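Local coordinates for protein glycosyl hydrolase, family 38 (Enterococcus faecalis, PDB 5KBP) that probably hydrolyses alpha-mannosidic linkages, as a family 38 glycoside hydrolase whose members are metal-dependent alpha-mannosidases, at residues 38-43 with 73-78. Numbering follows the deposited sequence.
Sequences NVLDLI and EAVKKA. With SO4 (sulfate ion), chain E.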
loop_
_atom_site.group_PDB
_atom_site.type_symbol
_atom_site.label_atom_id
_atom_site.label_comp_id
_atom_site.label_asym_id
_atom_site.label_seq_id
_atom_site.Cartn_x
_atom_site.Cartn_y
_atom_site.Cartn_z
ATOM N N ASN A 38 -15.835 -8.173 -21.830
ATOM C CA ASN A 38 -17.098 -8.656 -22.373
ATOM C C ASN A 38 -17.983 -7.522 -22.875
ATOM O O ASN A 38 -18.729 -7.710 -23.842
ATOM C CB ASN A 38 -17.840 -9.480 -21.319
ATOM C CG ASN A 38 -17.152 -10.800 -21.023
ATOM O OD1 ASN A 38 -16.547 -11.409 -21.906
ATOM N ND2 ASN A 38 -17.239 -11.249 -19.776
ATOM N N VAL A 39 -17.922 -6.349 -22.240
ATOM C CA VAL A 39 -18.702 -5.213 -22.720
ATOM C C VAL A 39 -18.186 -4.748 -24.075
ATOM O O VAL A 39 -18.968 -4.498 -25.001
ATOM C CB VAL A 39 -18.689 -4.074 -21.684
ATOM C CG1 VAL A 39 -19.316 -2.817 -22.270
ATOM C CG2 VAL A 39 -19.425 -4.498 -20.428
ATOM N N LEU A 40 -16.862 -4.627 -24.215
ATOM C CA LEU A 40 -16.283 -4.289 -25.512
ATOM C C LEU A 40 -16.593 -5.354 -26.555
ATOM O O LEU A 40 -16.746 -5.035 -27.740
ATOM C CB LEU A 40 -14.773 -4.097 -25.379
ATOM C CG LEU A 40 -14.314 -2.943 -24.485
ATOM C CD1 LEU A 40 -12.795 -2.855 -24.443
ATOM C CD2 LEU A 40 -14.916 -1.634 -24.960
ATOM N N ASP A 41 -16.681 -6.619 -26.139
ATOM C CA ASP A 41 -17.072 -7.682 -27.060
ATOM C C ASP A 41 -18.465 -7.424 -27.621
ATOM O O ASP A 41 -18.693 -7.540 -28.831
ATOM C CB ASP A 41 -17.012 -9.032 -26.339
ATOM C CG ASP A 41 -16.989 -10.213 -27.295
ATOM O OD1 ASP A 41 -17.671 -10.168 -28.340
ATOM O OD2 ASP A 41 -16.287 -11.199 -26.989
ATOM N N LEU A 42 -19.410 -7.061 -26.752
ATOM C CA LEU A 42 -20.772 -6.787 -27.202
ATOM C C LEU A 42 -20.843 -5.501 -28.017
ATOM O O LEU A 42 -21.611 -5.414 -28.982
ATOM C CB LEU A 42 -21.711 -6.710 -25.998
ATOM C CG LEU A 42 -22.044 -8.023 -25.290
ATOM C CD1 LEU A 42 -22.681 -7.753 -23.938
ATOM C CD2 LEU A 42 -22.965 -8.866 -26.159
ATOM N N ILE A 43 -20.053 -4.492 -27.643
ATOM C CA ILE A 43 -20.103 -3.209 -28.338
ATOM C C ILE A 43 -19.579 -3.347 -29.763
ATOM O O ILE A 43 -20.110 -2.733 -30.698
ATOM C CB ILE A 43 -19.322 -2.148 -27.540
ATOM C CG1 ILE A 43 -20.100 -1.747 -26.285
ATOM C CG2 ILE A 43 -19.018 -0.931 -28.399
ATOM C CD1 ILE A 43 -19.404 -0.700 -25.441
ATOM N N GLU A 73 -7.109 1.948 -27.751
ATOM C CA GLU A 73 -7.795 2.362 -28.971
ATOM C C GLU A 73 -9.200 1.780 -29.042
ATOM O O GLU A 73 -10.130 2.441 -29.518
ATOM C CB GLU A 73 -6.983 1.956 -30.200
ATOM C CG GLU A 73 -5.761 2.825 -30.456
ATOM C CD GLU A 73 -6.108 4.295 -30.606
ATOM O OE1 GLU A 73 -5.319 5.141 -30.138
ATOM O OE2 GLU A 73 -7.168 4.604 -31.190
ATOM N N ALA A 74 -9.375 0.540 -28.578
ATOM C CA ALA A 74 -10.711 -0.046 -28.534
ATOM C C ALA A 74 -11.610 0.709 -27.562
ATOM O O ALA A 74 -12.789 0.944 -27.850
ATOM C CB ALA A 74 -10.626 -1.523 -28.151
ATOM N N VAL A 75 -11.069 1.098 -26.403
ATOM C CA VAL A 75 -11.845 1.871 -25.437
ATOM C C VAL A 75 -12.201 3.236 -26.010
ATOM O O VAL A 75 -13.326 3.724 -25.844
ATOM C CB VAL A 75 -11.070 1.998 -24.111
ATOM C CG1 VAL A 75 -11.733 3.017 -23.198
ATOM C CG2 VAL A 75 -10.975 0.647 -23.423
ATOM N N LYS A 76 -11.245 3.875 -26.689
ATOM C CA LYS A 76 -11.518 5.148 -27.350
ATOM C C LYS A 76 -12.671 5.016 -28.335
ATOM O O LYS A 76 -13.620 5.806 -28.308
ATOM C CB LYS A 76 -10.264 5.646 -28.066
ATOM C CG LYS A 76 -9.302 6.441 -27.203
ATOM C CD LYS A 76 -8.035 6.762 -27.982
ATOM C CE LYS A 76 -7.275 7.917 -27.353
ATOM N NZ LYS A 76 -5.977 8.163 -28.044
ATOM N N LYS A 77 -12.608 4.008 -29.211
ATOM C CA LYS A 77 -13.654 3.830 -30.212
ATOM C C LYS A 77 -14.995 3.483 -29.580
ATOM O O LYS A 77 -16.045 3.859 -30.113
ATOM C CB LYS A 77 -13.242 2.753 -31.216
ATOM C CG LYS A 77 -12.144 3.193 -32.172
ATOM C CD LYS A 77 -11.774 2.095 -33.158
ATOM C CE LYS A 77 -10.948 1.003 -32.496
ATOM N NZ LYS A 77 -10.455 0.003 -33.485
ATOM N N ALA A 78 -14.988 2.772 -28.450
ATOM C CA ALA A 78 -16.246 2.450 -27.783
ATOM C C ALA A 78 -16.898 3.698 -27.202
ATOM O O ALA A 78 -18.120 3.867 -27.296
ATOM C CB ALA A 78 -16.013 1.406 -26.690
HETATM S S SO4 E . -2.366 7.909 -26.515
HETATM O O1 SO4 E . -1.024 7.562 -26.975
HETATM O O2 SO4 E . -2.361 8.049 -25.063
HETATM O O3 SO4 E . -3.299 6.855 -26.900
HETATM O O4 SO4 E . -2.779 9.169 -27.123
#
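L40 reaches from helix 25-45 to helix 72-80 and spreads its two methyls over A74, V75 and A78, in a contact that is wholly apolar. CD2 meets CB of A78 at 3.7 Å, the closest approach between the two segments, while CD1 lies 4.1 Å from CG2 of V75 and more loosely against CB of A74. With chi1 at -63°, CG stands beside the backbone N and anti to the carbonyl carbon; the branch at CG offers one methyl to A78 and the other to A74 and V75, about a turn earlier. I43, one turn on from L40, adds a second touch: its CG2 is 4.2 Å from CB of A78, and CD1 comes about as near. A78 is thus gripped by both larger side chains, and its small CB suits the place where the backbones draw together, the CA atoms of I43 and A78 being 6.9 Å apart. V75 points its CB away from helix 25-45; being branched and apolar, it suits a buried place between L40 and L61, Y64 and L65 of helix 59-65.

E73 and K76 direct their charged ends away from helix 25-45. K76, extended beyond CG, carries NZ to O3 of a sulfate at 3.2 Å, with a weak bond to O4; E73 forms a long salt bridge to the same amine. The sulfate, probably from the crystallisation liquor, is also hydrogen-bonded to K72 and to K72 of the second subunit.

The axes of the two segments cross at 56°, with a closest approach of 10.7 Å, within the N-terminal catalytic domain of the family. Y64 also touches L40, W117 of helix 100-117 touches V75 and K76, and L84 of strand 84-85 packs on V39 and A78.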